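Local coordinates for MOBA relate protein (Mycobacterium sp., PDB 2WAW) that is of unknown function but belongs to the MobA-like nucleotidyltransferase family of the GT-A clan and so probably acts on a nucleoside triphosphate, at residues A[130-135]-A[171-176]; A[104-109]-A[177-182]; A[124-129]-A[165-170]. All coordinates share one frame; numbering follows the deposited sequence.

Interaction 1. Residues A[130-135]-A[171-176]; sequences EYANGI and RIRVDA
Glu130 and Arg173 pair at the end of a parallel strand pair, where edge strand 169-173 borders strand 126-131 in the mixed sheet of this GT-A-like domain. A type I turn from Tyr131 to Gly134 then leads into strand 134-142, making a beta hairpin.

Backbone bonds set the register. Glu130 N donates to Ile172 O at 2.8 Å, and Val174 N to Glu130 O at 2.9 Å. Beyond the strands, Ala132 N meets Ala176 O at 2.8 Å, almost straight at 174°. In the conformer given here Arg173 NH1 also approaches Glu130 O, from the face of its plane opposite Val174 N, but this second bond is doubtful.

The charged pair is Glu130 OE2 and Arg171 NH1, a 2.8 Å salt bridge. The carboxylate oxygen lies in the guanidinium plane, yet NH1 stands above the carboxylate plane, the carboxylate and guanidinium planes being 73° apart. Ile135 CD1, in the conformer given, lies over one face of the guanidinium, toward its rim.

Apolar packing falls to Tyr131, whose hydroxyl bonds to His137 O. Its ring and Val174 lie side by side, with CE1 3.6 Å from Val174 CG1, while Ala176 O sits in the ring plane at its edge, 3.5 Å from Tyr131 CD1.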
# COMPACT_ATOMS: atom_id res chain seq x y z
N GLU A 130 13.08 5.78 -3.26
CA GLU A 130 13.73 6.99 -2.81
C GLU A 130 13.34 8.11 -3.74
O GLU A 130 13.79 8.19 -4.89
CB GLU A 130 15.25 6.81 -2.77
CG GLU A 130 15.95 8.05 -2.24
CD GLU A 130 17.43 7.82 -2.01
OE1 GLU A 130 18.10 7.27 -2.91
OE2 GLU A 130 17.91 8.20 -0.93
N TYR A 131 12.46 8.97 -3.24
CA TYR A 131 11.97 10.11 -3.99
C TYR A 131 12.89 11.31 -3.77
O TYR A 131 13.84 11.25 -2.98
CB TYR A 131 10.56 10.42 -3.50
CG TYR A 131 9.57 9.30 -3.75
CD1 TYR A 131 8.89 9.22 -4.97
CD2 TYR A 131 9.32 8.34 -2.79
CE1 TYR A 131 7.97 8.22 -5.22
CE2 TYR A 131 8.40 7.31 -3.02
CZ TYR A 131 7.73 7.26 -4.25
OH TYR A 131 6.82 6.29 -4.54
N ALA A 132 12.61 12.40 -4.48
CA ALA A 132 13.42 13.61 -4.39
C ALA A 132 13.46 14.20 -2.97
O ALA A 132 14.46 14.82 -2.58
CB ALA A 132 12.90 14.63 -5.38
N ASN A 133 12.39 14.00 -2.20
CA ASN A 133 12.26 14.56 -0.85
C ASN A 133 12.11 13.52 0.25
O ASN A 133 11.57 13.81 1.33
CB ASN A 133 11.09 15.56 -0.79
CG ASN A 133 9.75 14.91 -1.10
OD1 ASN A 133 9.67 13.88 -1.78
ND2 ASN A 133 8.68 15.54 -0.62
N GLY A 134 12.59 12.31 -0.02
CA GLY A 134 12.65 11.25 0.99
C GLY A 134 12.23 9.88 0.52
O GLY A 134 11.79 9.71 -0.62
N ILE A 135 12.38 8.90 1.41
CA ILE A 135 11.97 7.50 1.20
C ILE A 135 10.47 7.37 1.38
O ILE A 135 9.89 8.04 2.25
CB ILE A 135 12.69 6.60 2.25
CG1 ILE A 135 14.21 6.58 2.02
CG2 ILE A 135 12.09 5.18 2.32
CD1 ILE A 135 14.64 6.09 0.66
N ARG A 171 17.69 1.14 -1.95
CA ARG A 171 16.95 2.37 -2.29
C ARG A 171 16.84 2.52 -3.81
O ARG A 171 17.85 2.61 -4.50
CB ARG A 171 17.65 3.60 -1.67
CG ARG A 171 17.54 3.71 -0.16
CD ARG A 171 18.46 4.80 0.40
NE ARG A 171 18.23 5.00 1.82
CZ ARG A 171 17.94 6.16 2.39
NH1 ARG A 171 17.86 7.27 1.66
NH2 ARG A 171 17.74 6.22 3.70
N ILE A 172 15.61 2.54 -4.32
CA ILE A 172 15.36 2.64 -5.75
C ILE A 172 14.89 4.06 -6.05
O ILE A 172 13.82 4.47 -5.58
CB ILE A 172 14.28 1.63 -6.22
CG1 ILE A 172 14.58 0.18 -5.74
CG2 ILE A 172 14.11 1.71 -7.73
CD1 ILE A 172 15.95 -0.33 -6.14
N ARG A 173 15.67 4.79 -6.82
CA ARG A 173 15.37 6.19 -7.11
C ARG A 173 14.13 6.33 -7.99
O ARG A 173 13.98 5.62 -8.99
CB ARG A 173 16.58 6.86 -7.79
CG ARG A 173 16.38 8.32 -8.16
CD ARG A 173 16.76 9.28 -7.03
NE ARG A 173 16.50 10.67 -7.40
CZ ARG A 173 15.37 11.32 -7.13
NH1 ARG A 173 14.39 10.71 -6.47
NH2 ARG A 173 15.22 12.58 -7.51
N VAL A 174 13.25 7.26 -7.61
CA VAL A 174 12.06 7.63 -8.39
C VAL A 174 12.12 9.16 -8.60
O VAL A 174 12.32 9.91 -7.64
CB VAL A 174 10.75 7.23 -7.66
CG1 VAL A 174 9.51 7.66 -8.47
CG2 VAL A 174 10.73 5.73 -7.41
N ASP A 175 11.97 9.61 -9.84
CA ASP A 175 12.10 11.03 -10.18
C ASP A 175 10.76 11.72 -9.94
O ASP A 175 10.06 12.12 -10.89
CB ASP A 175 12.56 11.19 -11.64
CG ASP A 175 13.01 12.61 -11.98
OD1 ASP A 175 13.23 13.43 -11.06
OD2 ASP A 175 13.14 12.90 -13.18
N ALA A 176 10.41 11.83 -8.67
CA ALA A 176 9.16 12.44 -8.20
C ALA A 176 9.31 12.73 -6.72
O ALA A 176 10.29 12.28 -6.10
CB ALA A 176 7.99 11.46 -8.44

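Interaction 2. Residues A[104-109]-A[177-182]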
# COMPACT_ATOMS: atom_id res chain seq x y z
N GLY A 104 -3.74 2.26 0.88
CA GLY A 104 -4.96 2.48 0.10
C GLY A 104 -5.21 3.95 -0.24
O GLY A 104 -6.02 4.26 -1.13
N ASP A 105 -4.51 4.83 0.48
CA ASP A 105 -4.69 6.28 0.36
C ASP A 105 -3.51 6.99 -0.33
O ASP A 105 -3.34 8.21 -0.21
CB ASP A 105 -5.02 6.95 1.72
CG ASP A 105 -4.01 6.61 2.81
OD1 ASP A 105 -3.89 5.40 3.12
OD2 ASP A 105 -3.39 7.54 3.38
N GLN A 106 -2.75 6.25 -1.11
CA GLN A 106 -1.66 6.78 -1.90
C GLN A 106 -1.80 6.50 -3.42
O GLN A 106 -1.06 5.74 -3.97
CB GLN A 106 -0.34 6.14 -1.47
CG GLN A 106 0.11 6.37 -0.10
CD GLN A 106 1.25 5.44 0.33
OE1 GLN A 106 1.08 4.25 0.52
NE2 GLN A 106 2.39 6.00 0.52
N PRO A 107 -2.78 7.14 -4.04
CA PRO A 107 -3.06 6.87 -5.46
C PRO A 107 -2.03 7.43 -6.42
O PRO A 107 -2.05 7.09 -7.61
CB PRO A 107 -4.42 7.55 -5.69
CG PRO A 107 -4.47 8.66 -4.67
CD PRO A 107 -3.74 8.09 -3.45
N GLY A 108 -1.16 8.30 -5.92
CA GLY A 108 -0.13 8.95 -6.74
C GLY A 108 1.08 8.10 -7.06
O GLY A 108 1.92 8.48 -7.84
N ILE A 109 1.19 6.94 -6.42
CA ILE A 109 2.20 5.95 -6.80
C ILE A 109 1.96 5.55 -8.26
O ILE A 109 0.82 5.57 -8.72
CB ILE A 109 2.08 4.72 -5.84
CG1 ILE A 109 2.64 5.09 -4.46
CG2 ILE A 109 2.80 3.49 -6.40
CD1 ILE A 109 2.29 4.05 -3.39
N ASP A 177 8.37 13.47 -6.14
CA ASP A 177 8.25 13.60 -4.69
C ASP A 177 7.46 12.43 -4.09
O ASP A 177 6.70 11.77 -4.79
CB ASP A 177 7.57 14.91 -4.30
CG ASP A 177 8.45 16.13 -4.55
OD1 ASP A 177 9.68 15.96 -4.71
OD2 ASP A 177 7.91 17.25 -4.57
N VAL A 178 7.63 12.21 -2.78
CA VAL A 178 6.85 11.18 -2.05
C VAL A 178 5.35 11.40 -2.35
O VAL A 178 4.87 12.54 -2.31
CB VAL A 178 7.11 11.26 -0.52
CG1 VAL A 178 6.22 10.28 0.29
CG2 VAL A 178 8.58 10.98 -0.20
N PRO A 179 4.62 10.31 -2.67
CA PRO A 179 3.19 10.44 -2.97
C PRO A 179 2.45 10.96 -1.75
O PRO A 179 2.83 10.66 -0.62
CB PRO A 179 2.75 8.99 -3.23
CG PRO A 179 3.81 8.14 -2.56
CD PRO A 179 5.08 8.91 -2.77
N LEU A 180 1.42 11.78 -1.99
CA LEU A 180 0.59 12.26 -0.91
C LEU A 180 -0.20 11.10 -0.35
O LEU A 180 -0.56 10.18 -1.09
CB LEU A 180 -0.37 13.34 -1.41
CG LEU A 180 0.22 14.65 -1.94
CD1 LEU A 180 -0.91 15.60 -2.29
CD2 LEU A 180 1.17 15.28 -0.93
N ASP A 181 -0.44 11.15 0.96
CA ASP A 181 -1.39 10.24 1.60
C ASP A 181 -2.40 11.05 2.41
O ASP A 181 -2.37 12.28 2.39
CB ASP A 181 -0.68 9.16 2.43
CG ASP A 181 0.34 9.74 3.41
OD1 ASP A 181 0.14 10.87 3.91
OD2 ASP A 181 1.34 9.04 3.67
N VAL A 182 -3.31 10.37 3.11
CA VAL A 182 -4.42 11.06 3.75
C VAL A 182 -4.58 10.62 5.21
O VAL A 182 -5.07 9.51 5.48
CB VAL A 182 -5.74 10.85 2.94
CG1 VAL A 182 -6.93 11.54 3.64
CG2 VAL A 182 -5.58 11.39 1.52
O HOH W 1 2.93 8.64 1.63
O HOH W 2 -0.95 10.07 -3.78
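Gln106 and Pro179 converge on one water molecule, which accepts from Gln106 NE2 at 2.9 Å and donates to Pro179 O and, in the conformer given, to Asp181 OD2, a less certain link. The water thus joins a side-chain amide to a backbone carbonyl across the two loops. The far side of the same amide is fixed too, since Gln106 OE1 accepts from Leu103 N. Gln106 and Asp181 lie side by side, pointing the same way, with Gln106 CG 3.8 Å from Asp181 CB.

A second water works on the backbone alone: it accepts from Gly108 N and donates to Leu180 O at 2.7 Å.

The direct bond is made by Asp105. Its CG stands between the backbone N and the carbonyl carbon (chi1 54°), and OD2 receives Val182 N at 2.8 Å through its anti lone pair, nearly straight at 170°. Asp181 CB packs against the same oxygen. Lys23 NZ bonds to Val182 O and makes a long, weak ion pair with Asp105 OD2. The backbone adds a CA-H...O contact from Asp181 CA to Asp105 O.

Apolar contact is concentrated on the Pro179 ring, whose CG approaches Ile109 CG1 to 3.8 Å, the two side chains crossing obliquely. From the polar side, Gln106 NE2 lies 4.0 Å from Pro179 CG.

Residues 104-109 form the loop after parallel strand 98-103, with a type I turn from Gln106 to Ile109, and lead to helix 111-121. Here the loop is joined to the segment that precedes helix 185-197. Its place at the C-terminal end of a central parallel strand is consistent with the nucleotide-binding side seen in GT-A-like folds.

Interaction 3. Residues A[124-129]-A[165-170]; sequences ATIAVC and GRHGVR
Thr125 and His167 set their side chains at about a right angle, with Thr125 CG2 3.8 Å from His167 CB just ahead of the paired strands. With the His167 CG anti to its carbonyl carbon (chi1 -56°), CG and CD2 of the ring also come within contact of Thr125 CG2. That methyl approaches the ring obliquely, while Arg166 CB lies over one face near the rim. Ile126 reaches the same histidine with the tip of its side chain, CD1, which comes to His167 CB from an oblique crossing, and Leu161 and Val145 pack on the histidine from outside the two segments.

Farther along, the side chains sort onto the two faces of the parallel ladder. Ile126 and Val169 share one face, with Ile126 CB 4.1 Å from Val169 CG2. Val169 spreads its two methyls: CG1, anti to the backbone N, meets Val128 CG1 at 4.2 Å in another oblique crossing. Ile162 of helix 158-163 touches both Ile126 and Val128. The opposite face carries Ala127 and Arg170. The Arg170 CB packs on Ala124 CB at 4.0 Å and on Ala127 CB, after which the chain runs out extended, away from strand 126-131, and its NH1 bonds to Gly120 O.

Between these faces the main chains are joined by three hydrogen bonds. Ile126 N donates to Gly168 O at 3.1 Å with a bent 144° geometry; Arg170 N to Ile126 O at 2.9 Å and Val128 N to Arg170 O at 2.8 Å are straighter. CA-H...O contacts from Val169 CA and Ala127 CA supplement them.

All polar bonding across the contact is therefore backbone to backbone, and the side chains add van der Waals packing. This chemistry implies that strand pairing fixes the register, while Ile126 and Val128 also pack on helix 158-163 through Ile162.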
# COMPACT_ATOMS: atom_id res chain seq x y z
N ALA A 124 17.24 -8.47 -3.23
CA ALA A 124 17.35 -7.63 -2.03
C ALA A 124 16.34 -8.12 -0.99
O ALA A 124 15.25 -8.57 -1.34
CB ALA A 124 17.12 -6.16 -2.34
N THR A 125 16.71 -8.04 0.28
CA THR A 125 15.81 -8.45 1.36
C THR A 125 14.62 -7.50 1.50
O THR A 125 13.48 -7.94 1.58
CB THR A 125 16.57 -8.60 2.71
OG1 THR A 125 17.60 -9.59 2.57
CG2 THR A 125 15.63 -9.02 3.82
N ILE A 126 14.91 -6.19 1.52
CA ILE A 126 13.89 -5.13 1.49
C ILE A 126 14.32 -4.11 0.45
O ILE A 126 15.51 -3.89 0.25
CB ILE A 126 13.78 -4.42 2.87
CG1 ILE A 126 13.30 -5.40 3.94
CG2 ILE A 126 12.88 -3.19 2.78
CD1 ILE A 126 13.41 -4.88 5.37
N ALA A 127 13.36 -3.53 -0.26
CA ALA A 127 13.69 -2.35 -1.07
C ALA A 127 12.66 -1.27 -0.87
O ALA A 127 11.51 -1.55 -0.51
CB ALA A 127 13.79 -2.73 -2.52
N VAL A 128 13.07 -0.02 -1.08
CA VAL A 128 12.18 1.13 -0.88
C VAL A 128 12.34 2.12 -2.02
O VAL A 128 13.38 2.14 -2.68
CB VAL A 128 12.44 1.83 0.48
CG1 VAL A 128 12.27 0.84 1.64
CG2 VAL A 128 13.82 2.50 0.51
N CYS A 129 11.31 2.92 -2.27
CA CYS A 129 11.46 4.01 -3.23
C CYS A 129 12.10 5.22 -2.58
O CYS A 129 11.71 5.64 -1.48
CB CYS A 129 10.11 4.37 -3.84
SG CYS A 129 9.48 3.05 -4.94
N GLY A 165 18.60 -1.90 10.53
CA GLY A 165 19.95 -2.28 10.10
C GLY A 165 20.24 -3.78 10.09
O GLY A 165 21.37 -4.20 9.77
N ARG A 166 19.24 -4.59 10.43
CA ARG A 166 19.40 -6.06 10.42
C ARG A 166 19.35 -6.63 9.01
O ARG A 166 19.89 -7.72 8.76
CB ARG A 166 18.32 -6.75 11.26
CG ARG A 166 18.08 -6.20 12.65
CD ARG A 166 16.84 -6.86 13.23
NE ARG A 166 15.87 -5.90 13.75
CZ ARG A 166 14.56 -6.11 13.82
NH1 ARG A 166 14.04 -7.26 13.40
NH2 ARG A 166 13.76 -5.17 14.31
N HIS A 167 18.68 -5.93 8.10
CA HIS A 167 18.45 -6.44 6.75
C HIS A 167 18.94 -5.45 5.71
O HIS A 167 18.92 -4.24 5.95
CB HIS A 167 16.96 -6.69 6.52
CG HIS A 167 16.35 -7.63 7.52
ND1 HIS A 167 15.44 -7.21 8.47
CD2 HIS A 167 16.50 -8.96 7.70
CE1 HIS A 167 15.06 -8.25 9.20
NE2 HIS A 167 15.69 -9.32 8.76
N GLY A 168 19.37 -5.97 4.56
CA GLY A 168 19.73 -5.12 3.43
C GLY A 168 18.51 -4.37 2.96
O GLY A 168 17.41 -4.94 2.86
N VAL A 169 18.69 -3.08 2.71
CA VAL A 169 17.61 -2.22 2.25
C VAL A 169 18.07 -1.49 1.01
O VAL A 169 18.94 -0.59 1.08
CB VAL A 169 17.16 -1.21 3.34
CG1 VAL A 169 16.11 -0.24 2.79
CG2 VAL A 169 16.64 -1.95 4.57
N ARG A 170 17.49 -1.84 -0.13
CA ARG A 170 17.91 -1.22 -1.37
C ARG A 170 17.05 -0.00 -1.69
O ARG A 170 15.82 -0.11 -1.72
CB ARG A 170 17.82 -2.23 -2.50
CG ARG A 170 18.60 -1.84 -3.69
CD ARG A 170 18.72 -3.00 -4.65
NE ARG A 170 19.72 -2.69 -5.66
CZ ARG A 170 20.04 -3.47 -6.69
NH1 ARG A 170 19.40 -4.62 -6.89
NH2 ARG A 170 20.98 -3.08 -7.53

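How the interactions relate
Following the chain, 104-109 comes first, then the adjoining segments 124-129 and 130-135. After strand 134-142 and two helices, these last two are met in the same order by 165-170, closing interaction 3, and 171-176, closing interaction 1; 177-182 then returns to 104-109 and closes interaction 2. Interactions 3 and 1 cross, being successive stages of one parallel ladder between strands 126-131 and 169-173, linked by Ile172 N to Val128 O. Both lie within the longer loop that interaction 2 completes. Asn133 OD1 bonds to Val178 N and the Tyr131 ring touches Pro179, tying the turn after strand 126-131 to 177-182, which packs on the loop after strand 98-103. Interactions 2 and 3 do not touch.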